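Side-chain contacts in alpha-1,3-glucanase (Bacillus circulans, PDB 5ZRU), which probably hydrolyses the alpha-1,3 linkages of alpha-1,3-glucan, the chain modelled being the catalytic unit of a longer family 87 glycoside hydrolase: residues A[180-183]-A[187-190]; A[7-12]-A[364-369]; A[502-507]-A[571-576]; A[469-474]-A[541-546]. One frame throughout, in Å; residues are numbered along the deposited sequence.

Overall arrangement
Interactions 1 and 3 stand toward opposite ends of a long parallel beta-helix, their centres about 57 Å apart, with interaction 2 between them, about 28 Å from the first and 33 Å from the third. Interaction 2 spans the longest stretch of chain: the loop 7-12, ahead of the antiparallel sheets, comes back to strand 364-366, and interaction 1 falls within that span. Interactions 4 and 3 follow in sequence, and their segments alternate. Their centres lie about 10 Å apart because strands 502-505 and 542-544 are neighbours, one contact facing into the beta-helix and the other out. Interaction 2 thus ties the N-terminal loop to the middle of the beta-helix, the others lying toward its ends.

Interaction 1 (A[180-183]-A[187-190]); sequences IARP and VSVT. With SO4 (sulfate ion), chain E.
Where the parallel beta-helix begins, an ST turn at Ser188 and the extended side chain of Arg182 hold a sulfate ion between them, probably taken from the crystallisation liquor. Arg182 runs straight from CG to NE, and its guanidinium passes over Ser188, whose CB lies 3.4 Å from NH1 above one face. NH2 reaches on to Val187 CA at 3.7 Å. The sulfate takes the edge instead: NH1 donates in the guanidinium plane to sulfate O3 at 2.8 Å, with an N-H...O angle of 153°. Ser188 OG, set trans to the main-chain nitrogen (chi1 171°), donates to sulfate O2 at 2.7 Å while accepting from Thr190 N at 3.2 Å. Arg182 NH2 makes a salt bridge with Asp191 and a hydrogen bond to Ser186 O, which help fix the guanidinium's rotation, and Asp191 also takes Ser188 N. With an alanine at Ser188, Thr190 N is likely to lose this acceptor and sulfate O2 this donor. Strand 187-188 pairs with 220-222, and Val187 and Val189 pack on helix 203-216, a placing consistent with the helix-capped first coil of pectate-lyase-like beta-helices.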
loop_
_atom_site.group_PDB
_atom_site.type_symbol
_atom_site.label_atom_id
_atom_site.label_comp_id
_atom_site.label_asym_id
_atom_site.label_seq_id
_atom_site.Cartn_x
_atom_site.Cartn_y
_atom_site.Cartn_z
ATOM N N ILE A 180 -8.417 -23.991 -2.815
ATOM C CA ILE A 180 -9.284 -24.280 -1.680
ATOM C C ILE A 180 -10.569 -24.920 -2.179
ATOM O O ILE A 180 -11.194 -24.434 -3.136
ATOM C CB ILE A 180 -9.583 -23.002 -0.888
ATOM C CG1 ILE A 180 -8.288 -22.427 -0.317
ATOM C CG2 ILE A 180 -10.577 -23.295 0.265
ATOM C CD1 ILE A 180 -8.426 -21.015 0.162
ATOM N N ALA A 181 -10.982 -25.992 -1.502
ATOM C CA ALA A 181 -12.152 -26.763 -1.883
ATOM C C ALA A 181 -13.441 -25.964 -1.719
ATOM O O ALA A 181 -13.573 -25.112 -0.839
ATOM C CB ALA A 181 -12.242 -28.033 -1.039
ATOM N N ARG A 182 -14.403 -26.266 -2.575
ATOM C CA ARG A 182 -15.751 -25.738 -2.409
ATOM C C ARG A 182 -16.341 -26.201 -1.082
ATOM O O ARG A 182 -16.381 -27.416 -0.825
ATOM C CB ARG A 182 -16.635 -26.199 -3.560
ATOM C CG ARG A 182 -18.079 -25.785 -3.399
ATOM C CD ARG A 182 -18.879 -26.058 -4.655
ATOM N NE ARG A 182 -20.280 -25.702 -4.448
ATOM C CZ ARG A 182 -21.180 -25.589 -5.420
ATOM N NH1 ARG A 182 -20.829 -25.791 -6.682
ATOM N NH2 ARG A 182 -22.431 -25.260 -5.124
ATOM N N PRO A 183 -16.790 -25.298 -0.215
ATOM C CA PRO A 183 -17.344 -25.735 1.071
ATOM C C PRO A 183 -18.631 -26.525 0.896
ATOM O O PRO A 183 -19.370 -26.346 -0.075
ATOM C CB PRO A 183 -17.606 -24.418 1.810
ATOM C CG PRO A 183 -16.708 -23.421 1.150
ATOM C CD PRO A 183 -16.624 -23.835 -0.279
ATOM N N VAL A 187 -23.136 -22.254 -2.341
ATOM C CA VAL A 187 -23.522 -21.971 -3.714
ATOM C C VAL A 187 -22.283 -21.431 -4.399
ATOM O O VAL A 187 -21.456 -20.766 -3.772
ATOM C CB VAL A 187 -24.694 -20.974 -3.836
ATOM C CG1 VAL A 187 -25.953 -21.515 -3.150
ATOM C CG2 VAL A 187 -24.318 -19.626 -3.262
ATOM N N SER A 188 -22.137 -21.745 -5.678
ATOM C CA SER A 188 -21.002 -21.282 -6.464
ATOM C C SER A 188 -21.492 -20.349 -7.560
ATOM O O SER A 188 -22.610 -20.496 -8.060
ATOM C CB SER A 188 -20.238 -22.455 -7.088
ATOM O OG SER A 188 -19.256 -22.004 -8.018
ATOM N N VAL A 189 -20.653 -19.380 -7.929
ATOM C CA VAL A 189 -21.026 -18.500 -9.034
ATOM C C VAL A 189 -21.230 -19.295 -10.317
ATOM O O VAL A 189 -22.014 -18.891 -11.185
ATOM C CB VAL A 189 -19.974 -17.394 -9.232
ATOM C CG1 VAL A 189 -19.963 -16.447 -8.027
ATOM C CG2 VAL A 189 -18.596 -18.013 -9.490
ATOM N N THR A 190 -20.547 -20.430 -10.465
ATOM C CA THR A 190 -20.742 -21.223 -11.674
ATOM C C THR A 190 -22.080 -21.957 -11.671
ATOM O O THR A 190 -22.537 -22.381 -12.741
ATOM C CB THR A 190 -19.591 -22.216 -11.866
ATOM O OG1 THR A 190 -19.524 -23.106 -10.744
ATOM C CG2 THR A 190 -18.261 -21.482 -12.003
HETATM S S SO4 E . -17.472 -25.513 -8.340
HETATM O O1 SO4 E . -16.205 -26.012 -7.785
HETATM O O2 SO4 E . -17.815 -24.232 -7.728
HETATM O O3 SO4 E . -18.531 -26.481 -8.065
HETATM O O4 SO4 E . -17.322 -25.328 -9.790
#

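Interaction 2 (A[7-12]-A[364-369]); sequences VVYAQR and TVRNSS
Tyr9 lays the CD1-CE1 side of its ring along the side chain of Asn367, with CE1 3.5 Å from Asn367 CB and 3.7 Å from Asn367 CG. Ring and amide planes are only 19° apart, so the two flat groups run nearly parallel although the side chains themselves are inclined to one another. Past the amide, the phenol oxygen pushes into the stem of Arg366: Tyr9 OH sits 3.1 Å from Arg366 CD, which meets the ring at its edge. Arg366 NE is also near but badly angled for a bond with OH; it makes a salt bridge with Glu342 instead. The first torsion of Arg366 (chi1 65°) sets CG between the backbone N and carbonyl carbon, from where the extended chain crosses Tyr9 at about a right angle. At the amide nitrogen, Val7 sets CB and both methyls against Asn367 ND2, CG1 nearest at 3.5 Å.

The buried amide is held at both ends. ND2 is bonded to Asn343 OD1, and OD1 takes Ser15 N together with a water 2.9 Å from OD1, which in turn accepts from Ala10 N at 2.8 Å. These bonds should keep the amide from flipping and hold it nearly parallel to the ring. Asn367 has left-handed backbone angles and turns the chain as strand 364-366 ends and heads for 369-371. Strand 364-366 runs parallel between 340-342 and 395-397; Tyr9 touches Glu342 of the first and the ring of Tyr398 just past the second, laying the N-terminal loop across the outside of successive coils.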
loop_
_atom_site.group_PDB
_atom_site.type_symbol
_atom_site.label_atom_id
_atom_site.label_comp_id
_atom_site.label_asym_id
_atom_site.label_seq_id
_atom_site.Cartn_x
_atom_site.Cartn_y
_atom_site.Cartn_z
ATOM N N VAL A 7 -1.502 -17.045 11.551
ATOM C CA VAL A 7 -0.140 -16.844 11.070
ATOM C C VAL A 7 0.724 -16.579 12.298
ATOM O O VAL A 7 0.322 -15.830 13.194
ATOM C CB VAL A 7 -0.061 -15.672 10.064
ATOM C CG1 VAL A 7 1.383 -15.382 9.677
ATOM C CG2 VAL A 7 -0.892 -15.965 8.810
ATOM N N VAL A 8 1.889 -17.211 12.369
ATOM C CA VAL A 8 2.851 -16.857 13.412
ATOM C C VAL A 8 3.476 -15.525 13.004
ATOM O O VAL A 8 4.188 -15.447 12.003
ATOM C CB VAL A 8 3.917 -17.941 13.603
ATOM C CG1 VAL A 8 5.011 -17.447 14.551
ATOM C CG2 VAL A 8 3.286 -19.213 14.140
ATOM N N TYR A 9 3.204 -14.475 13.773
ATOM C CA TYR A 9 3.627 -13.141 13.367
ATOM C C TYR A 9 5.133 -12.962 13.493
ATOM O O TYR A 9 5.793 -13.550 14.359
ATOM C CB TYR A 9 2.929 -12.067 14.197
ATOM C CG TYR A 9 1.516 -11.779 13.756
ATOM C CD1 TYR A 9 0.921 -12.507 12.738
ATOM C CD2 TYR A 9 0.787 -10.761 14.344
ATOM C CE1 TYR A 9 -0.376 -12.244 12.339
ATOM C CE2 TYR A 9 -0.510 -10.491 13.958
ATOM C CZ TYR A 9 -1.086 -11.232 12.956
ATOM O OH TYR A 9 -2.378 -10.960 12.570
ATOM N N ALA A 10 5.669 -12.123 12.616
ATOM C CA ALA A 10 7.041 -11.673 12.750
ATOM C C ALA A 10 7.158 -10.725 13.943
ATOM O O ALA A 10 6.163 -10.258 14.504
ATOM C CB ALA A 10 7.499 -10.974 11.471
ATOM N N GLN A 11 8.401 -10.453 14.339
ATOM C CA GLN A 11 8.631 -9.474 15.395
ATOM C C GLN A 11 8.181 -8.084 14.956
ATOM O O GLN A 11 7.505 -7.379 15.710
ATOM C CB GLN A 11 10.110 -9.490 15.784
ATOM C CG GLN A 11 10.552 -8.349 16.680
ATOM C CD GLN A 11 12.068 -8.198 16.704
ATOM O OE1 GLN A 11 12.754 -8.827 17.516
ATOM N NE2 GLN A 11 12.601 -7.362 15.803
ATOM N N ARG A 12 8.540 -7.678 13.736
ATOM C CA ARG A 12 8.025 -6.461 13.116
ATOM C C ARG A 12 7.750 -6.752 11.650
ATOM O O ARG A 12 8.471 -7.525 11.016
ATOM C CB ARG A 12 9.000 -5.287 13.220
ATOM C CG ARG A 12 9.353 -4.957 14.654
ATOM C CD ARG A 12 10.324 -3.797 14.743
ATOM N NE ARG A 12 10.585 -3.497 16.146
ATOM C CZ ARG A 12 11.403 -2.544 16.563
ATOM N NH1 ARG A 12 12.030 -1.780 15.676
ATOM N NH2 ARG A 12 11.584 -2.357 17.866
ATOM N N THR A 364 -9.049 -2.944 12.257
ATOM C CA THR A 364 -7.651 -3.351 12.237
ATOM C C THR A 364 -7.203 -3.699 10.821
ATOM O O THR A 364 -7.951 -4.326 10.064
ATOM C CB THR A 364 -7.433 -4.567 13.160
ATOM O OG1 THR A 364 -7.858 -4.251 14.498
ATOM C CG2 THR A 364 -5.961 -4.985 13.176
ATOM N N VAL A 365 -5.980 -3.302 10.469
ATOM C CA VAL A 365 -5.247 -3.907 9.356
ATOM C C VAL A 365 -4.018 -4.578 9.952
ATOM O O VAL A 365 -3.241 -3.930 10.667
ATOM C CB VAL A 365 -4.829 -2.884 8.285
ATOM C CG1 VAL A 365 -4.071 -3.591 7.165
ATOM C CG2 VAL A 365 -6.037 -2.131 7.731
ATOM N N ARG A 366 -3.847 -5.875 9.687
ATOM C CA ARG A 366 -2.715 -6.566 10.286
ATOM C C ARG A 366 -2.158 -7.638 9.359
ATOM O O ARG A 366 -2.846 -8.164 8.480
ATOM C CB ARG A 366 -3.076 -7.180 11.646
ATOM C CG ARG A 366 -4.111 -8.276 11.598
ATOM C CD ARG A 366 -4.497 -8.722 13.023
ATOM N NE ARG A 366 -5.432 -9.841 12.974
ATOM C CZ ARG A 366 -6.244 -10.195 13.964
ATOM N NH1 ARG A 366 -6.252 -9.509 15.105
ATOM N NH2 ARG A 366 -7.063 -11.228 13.808
ATOM N N ASN A 367 -0.886 -7.946 9.587
ATOM C CA ASN A 367 -0.131 -8.950 8.840
ATOM C C ASN A 367 -0.368 -8.850 7.338
ATOM O O ASN A 367 -0.672 -9.834 6.663
ATOM C CB ASN A 367 -0.436 -10.365 9.329
ATOM C CG ASN A 367 0.654 -11.333 8.937
ATOM O OD1 ASN A 367 1.822 -11.093 9.215
ATOM N ND2 ASN A 367 0.287 -12.398 8.236
ATOM N N SER A 368 -0.181 -7.650 6.802
ATOM C CA SER A 368 -0.469 -7.403 5.399
ATOM C C SER A 368 0.696 -6.688 4.727
ATOM O O SER A 368 1.505 -6.013 5.368
ATOM C CB SER A 368 -1.755 -6.584 5.240
ATOM O OG SER A 368 -2.885 -7.336 5.675
ATOM N N SER A 369 0.769 -6.870 3.413
ATOM C CA SER A 369 1.766 -6.235 2.565
ATOM C C SER A 369 1.093 -5.047 1.896
ATOM O O SER A 369 0.139 -5.230 1.136
ATOM C CB SER A 369 2.296 -7.227 1.524
ATOM O OG SER A 369 2.998 -6.564 0.474
HETATM O O HOH W 1 3.720 -10.547 11.284
#

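Interaction 3 (A[502-507]-A[571-576]); sequences IQFGYG and NGFNLT
Ile502 O and Tyr543 N make a probable hydrogen bond between parallel strands 502-505 and 542-544 of the beta-helix, and from this paired strand Phe504 points inward to Phe573. A second probable bond, Phe504 N to Tyr543 O, holds the backbone of Phe504 itself. The contact proper is wholly apolar. Phe573 turns the CE2-CZ edge of its ring toward a face of Phe504, an edge-to-face pair with centroids 5.1 Å apart and planes inclined at 54°, well short of perpendicular.

Phe573 follows Gly572, whose backbone angles would jam a CB against the preceding carbonyl oxygen, and the bend there leads the chain into strand 574-577. With its ring swung trans to the main-chain N (chi1 -169°), Phe573 points into the coil. Both rings rest on Ala551 and Thr544, so the pair bridges over intervening strands inside the C-terminal end of the beta-helix. Phe504 packs further on Phe515 and meets Phe510 in another edge-to-face contact. Replacing Phe504 by an alanine is likely to open a gap beneath the edge of Phe573 and deprive Phe510 of this edge-to-face partner. Leu575, two residues beyond Phe573, continues the apolar lining by touching Phe553 and Ile569.

The approach is off-centre: Phe573 CZ stands over the CG-CD2 side of Phe504, 3.9 Å from CD2 and 4.0 Å from CG, while Phe573 CE2 comes within 4.1 Å of Phe504 CB.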
loop_
_atom_site.group_PDB
_atom_site.type_symbol
_atom_site.label_atom_id
_atom_site.label_comp_id
_atom_site.label_asym_id
_atom_site.label_seq_id
_atom_site.Cartn_x
_atom_site.Cartn_y
_atom_site.Cartn_z
ATOM N N ILE A 502 12.713 13.134 12.529
ATOM C CA ILE A 502 11.466 13.508 13.191
ATOM C C ILE A 502 11.247 14.999 12.976
ATOM O O ILE A 502 12.138 15.801 13.279
ATOM C CB ILE A 502 11.499 13.178 14.694
ATOM C CG1 ILE A 502 11.806 11.696 14.901
ATOM C CG2 ILE A 502 10.171 13.526 15.352
ATOM C CD1 ILE A 502 12.089 11.355 16.350
ATOM N N GLN A 503 10.067 15.366 12.461
ATOM C CA GLN A 503 9.769 16.735 12.024
ATOM C C GLN A 503 8.443 17.205 12.611
ATOM O O GLN A 503 7.436 16.488 12.528
ATOM C CB GLN A 503 9.725 16.814 10.487
ATOM C CG GLN A 503 9.185 18.121 9.897
ATOM C CD GLN A 503 9.429 18.212 8.391
ATOM O OE1 GLN A 503 10.469 17.782 7.906
ATOM N NE2 GLN A 503 8.469 18.767 7.651
ATOM N N PHE A 504 8.446 18.410 13.202
ATOM C CA PHE A 504 7.267 19.061 13.765
ATOM C C PHE A 504 7.088 20.421 13.112
ATOM O O PHE A 504 8.046 21.188 13.020
ATOM C CB PHE A 504 7.376 19.364 15.277
ATOM C CG PHE A 504 7.651 18.192 16.160
ATOM C CD1 PHE A 504 8.917 17.632 16.225
ATOM C CD2 PHE A 504 6.668 17.722 17.018
ATOM C CE1 PHE A 504 9.178 16.583 17.093
ATOM C CE2 PHE A 504 6.935 16.667 17.892
ATOM C CZ PHE A 504 8.182 16.106 17.917
ATOM N N GLY A 505 5.860 20.763 12.738
ATOM C CA GLY A 505 5.648 22.110 12.242
ATOM C C GLY A 505 4.187 22.490 12.124
ATOM O O GLY A 505 3.289 21.724 12.479
ATOM N N TYR A 506 3.985 23.701 11.580
ATOM C CA TYR A 506 2.738 24.469 11.599
ATOM C C TYR A 506 2.390 24.847 13.035
ATOM O O TYR A 506 3.034 24.372 13.978
ATOM C CB TYR A 506 1.602 23.722 10.882
ATOM C CG TYR A 506 1.804 23.771 9.375
ATOM C CD1 TYR A 506 2.781 22.998 8.774
ATOM C CD2 TYR A 506 1.059 24.630 8.569
ATOM C CE1 TYR A 506 3.006 23.040 7.408
ATOM C CE2 TYR A 506 1.285 24.689 7.186
ATOM C CZ TYR A 506 2.263 23.882 6.618
ATOM O OH TYR A 506 2.519 23.903 5.262
ATOM N N GLY A 507 1.420 25.742 13.211
ATOM C CA GLY A 507 1.249 26.480 14.444
ATOM C C GLY A 507 0.123 26.045 15.355
ATOM O O GLY A 507 -0.122 26.717 16.365
ATOM N N ASN A 571 13.167 28.529 17.649
ATOM C CA ASN A 571 13.115 29.122 18.978
ATOM C C ASN A 571 11.682 29.154 19.498
ATOM O O ASN A 571 10.755 29.559 18.789
ATOM C CB ASN A 571 13.706 30.533 18.945
ATOM C CG ASN A 571 13.978 31.087 20.337
ATOM O OD1 ASN A 571 13.769 30.410 21.345
ATOM N ND2 ASN A 571 14.467 32.323 20.392
ATOM N N GLY A 572 11.506 28.734 20.751
ATOM C CA GLY A 572 10.210 28.665 21.391
ATOM C C GLY A 572 9.717 27.247 21.615
ATOM O O GLY A 572 8.960 27.006 22.565
ATOM N N PHE A 573 10.126 26.310 20.760
ATOM C CA PHE A 573 9.715 24.918 20.912
ATOM C C PHE A 573 10.444 24.291 22.096
ATOM O O PHE A 573 11.671 24.389 22.199
ATOM C CB PHE A 573 10.010 24.144 19.624
ATOM C CG PHE A 573 9.389 22.778 19.580
ATOM C CD1 PHE A 573 10.016 21.696 20.181
ATOM C CD2 PHE A 573 8.177 22.576 18.928
ATOM C CE1 PHE A 573 9.440 20.433 20.146
ATOM C CE2 PHE A 573 7.602 21.318 18.886
ATOM C CZ PHE A 573 8.231 20.249 19.495
ATOM N N ASN A 574 9.684 23.636 22.980
ATOM C CA ASN A 574 10.205 23.064 24.223
ATOM C C ASN A 574 10.541 21.592 23.999
ATOM O O ASN A 574 9.670 20.725 24.094
ATOM C CB ASN A 574 9.188 23.220 25.347
ATOM C CG ASN A 574 8.691 24.646 25.493
ATOM O OD1 ASN A 574 7.553 24.963 25.119
ATOM N ND2 ASN A 574 9.535 25.514 26.039
ATOM N N LEU A 575 11.808 21.303 23.729
ATOM C CA LEU A 575 12.277 19.942 23.483
ATOM C C LEU A 575 13.046 19.459 24.704
ATOM O O LEU A 575 14.025 20.091 25.111
ATOM C CB LEU A 575 13.159 19.880 22.235
ATOM C CG LEU A 575 13.778 18.532 21.843
ATOM C CD1 LEU A 575 12.720 17.523 21.389
ATOM C CD2 LEU A 575 14.863 18.709 20.779
ATOM N N THR A 576 12.600 18.351 25.286
ATOM C CA THR A 576 13.278 17.705 26.405
ATOM C C THR A 576 13.884 16.400 25.909
ATOM O O THR A 576 13.194 15.609 25.260
ATOM C CB THR A 576 12.301 17.418 27.545
ATOM O OG1 THR A 576 11.750 18.649 28.032
ATOM C CG2 THR A 576 13.006 16.682 28.678
#

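Interaction 4 (A[469-474]-A[541-546]); sequences NGERGA and AIYTYT
Glu471 and Tyr543 meet at about a right angle, the carboxylate plane turned 38° from that of the ring. Glu471 OE2 stands 2.8 Å from Tyr543 OH in a weak hydrogen bond; the phenol has a stronger partner in Ser534 OG. Nearer the backbone, Glu471 CG packs against Tyr543 CE2 at 3.8 Å. A kink at the second torsion (chi2 -90°) folds the glutamate so that CG lies by the ring and the carboxylate by the hydroxyl. That carboxylate is well supplied with partners: OE2 is also bonded to Ser531 OG, and OE1 accepts from Arg532 N.

Both segments belong to the parallel beta-helix, where the loop 469-474 leads into strand 475-478 two coils before strand 542-544. Strand 502-505 lies between, and its Gln503 touches both Tyr543 and Tyr545 while giving NE2 to Glu471 O.

Arg472 leaves the backbone on the far side from Glu471, then bends back. Its guanidinium stands steeply to the Tyr545 ring, planes 80° apart, with NH1 3.9 Å from Tyr545 OH: packing, not a bond. The polar end is turned to acids instead, NH1 in salt bridges with Glu478 and Asp476 and NE in one with Asp466. The Arg472 side chain lies about 12 Å from that of Asp375, a calcium ligand.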
loop_
_atom_site.group_PDB
_atom_site.type_symbol
_atom_site.label_atom_id
_atom_site.label_comp_id
_atom_site.label_asym_id
_atom_site.label_seq_id
_atom_site.Cartn_x
_atom_site.Cartn_y
_atom_site.Cartn_z
ATOM N N ASN A 469 7.022 20.587 -2.790
ATOM C CA ASN A 469 8.448 20.880 -2.932
ATOM C C ASN A 469 9.101 21.145 -1.577
ATOM O O ASN A 469 10.010 21.968 -1.458
ATOM C CB ASN A 469 8.667 22.061 -3.881
ATOM C CG ASN A 469 8.597 21.663 -5.339
ATOM O OD1 ASN A 469 8.232 20.534 -5.679
ATOM N ND2 ASN A 469 8.954 22.597 -6.222
ATOM N N GLY A 470 8.642 20.435 -0.536
ATOM C CA GLY A 470 9.156 20.638 0.800
ATOM C C GLY A 470 9.540 19.336 1.480
ATOM O O GLY A 470 9.152 18.239 1.060
ATOM N N GLU A 471 10.298 19.487 2.570
ATOM C CA GLU A 471 10.783 18.364 3.353
ATOM C C GLU A 471 9.689 17.792 4.252
ATOM O O GLU A 471 8.752 18.489 4.656
ATOM C CB GLU A 471 11.988 18.790 4.206
ATOM C CG GLU A 471 11.704 19.920 5.194
ATOM C CD GLU A 471 11.935 21.327 4.617
ATOM O OE1 GLU A 471 11.979 21.493 3.379
ATOM O OE2 GLU A 471 12.049 22.283 5.419
ATOM N N ARG A 472 9.813 16.493 4.545
ATOM C CA ARG A 472 8.967 15.792 5.503
ATOM C C ARG A 472 9.840 14.837 6.306
ATOM O O ARG A 472 10.783 14.249 5.766
ATOM C CB ARG A 472 7.840 15.002 4.814
ATOM C CG ARG A 472 6.804 15.880 4.101
ATOM C CD ARG A 472 5.898 16.561 5.105
ATOM N NE ARG A 472 5.041 17.563 4.466
ATOM C CZ ARG A 472 4.201 18.349 5.129
ATOM N NH1 ARG A 472 4.086 18.231 6.449
ATOM N NH2 ARG A 472 3.463 19.237 4.477
ATOM N N GLY A 473 9.526 14.695 7.591
ATOM C CA GLY A 473 10.273 13.781 8.425
ATOM C C GLY A 473 9.963 12.336 8.088
ATOM O O GLY A 473 8.944 12.017 7.478
ATOM N N ALA A 474 10.884 11.443 8.449
ATOM C CA ALA A 474 10.525 10.027 8.461
ATOM C C ALA A 474 9.294 9.815 9.334
ATOM O O ALA A 474 8.399 9.028 8.996
ATOM C CB ALA A 474 11.707 9.180 8.951
ATOM N N ALA A 541 18.404 14.849 13.280
ATOM C CA ALA A 541 17.647 13.862 14.049
ATOM C C ALA A 541 16.259 14.384 14.401
ATOM O O ALA A 541 15.259 13.672 14.255
ATOM C CB ALA A 541 18.402 13.487 15.320
ATOM N N ILE A 542 16.179 15.617 14.902
ATOM C CA ILE A 542 14.914 16.235 15.282
ATOM C C ILE A 542 14.875 17.639 14.703
ATOM O O ILE A 542 15.839 18.399 14.848
ATOM C CB ILE A 542 14.732 16.281 16.811
ATOM C CG1 ILE A 542 14.891 14.875 17.407
ATOM C CG2 ILE A 542 13.383 16.884 17.170
ATOM C CD1 ILE A 542 14.990 14.858 18.946
ATOM N N TYR A 543 13.740 17.994 14.110
ATOM C CA TYR A 543 13.560 19.230 13.357
ATOM C C TYR A 543 12.214 19.830 13.714
ATOM O O TYR A 543 11.203 19.129 13.686
ATOM C CB TYR A 543 13.637 18.919 11.850
ATOM C CG TYR A 543 13.241 20.016 10.886
ATOM C CD1 TYR A 543 13.796 21.291 10.969
ATOM C CD2 TYR A 543 12.364 19.747 9.839
ATOM C CE1 TYR A 543 13.445 22.288 10.048
ATOM C CE2 TYR A 543 12.017 20.723 8.920
ATOM C CZ TYR A 543 12.562 21.989 9.028
ATOM O OH TYR A 543 12.223 22.942 8.097
ATOM N N THR A 544 12.183 21.120 14.052
ATOM C CA THR A 544 10.914 21.828 14.105
ATOM C C THR A 544 11.017 23.106 13.286
ATOM O O THR A 544 12.083 23.724 13.184
ATOM C CB THR A 544 10.450 22.161 15.545
ATOM O OG1 THR A 544 11.046 23.388 15.979
ATOM C CG2 THR A 544 10.795 21.016 16.538
ATOM N N TYR A 545 9.904 23.465 12.658
ATOM C CA TYR A 545 9.748 24.752 11.992
ATOM C C TYR A 545 8.549 25.492 12.575
ATOM O O TYR A 545 7.896 26.286 11.896
ATOM C CB TYR A 545 9.634 24.585 10.473
ATOM C CG TYR A 545 8.522 23.677 10.004
ATOM C CD1 TYR A 545 8.671 22.287 10.040
ATOM C CD2 TYR A 545 7.336 24.199 9.495
ATOM C CE1 TYR A 545 7.657 21.448 9.615
ATOM C CE2 TYR A 545 6.311 23.359 9.055
ATOM C CZ TYR A 545 6.486 21.982 9.116
ATOM O OH TYR A 545 5.486 21.133 8.693
ATOM N N THR A 546 8.240 25.198 13.837
ATOM C CA THR A 546 7.337 25.995 14.652
ATOM C C THR A 546 7.979 26.210 16.012
ATOM O O THR A 546 8.740 25.366 16.496
ATOM C CB THR A 546 5.954 25.339 14.838
ATOM O OG1 THR A 546 5.106 26.201 15.609
ATOM C CG2 THR A 546 6.058 24.001 15.562
#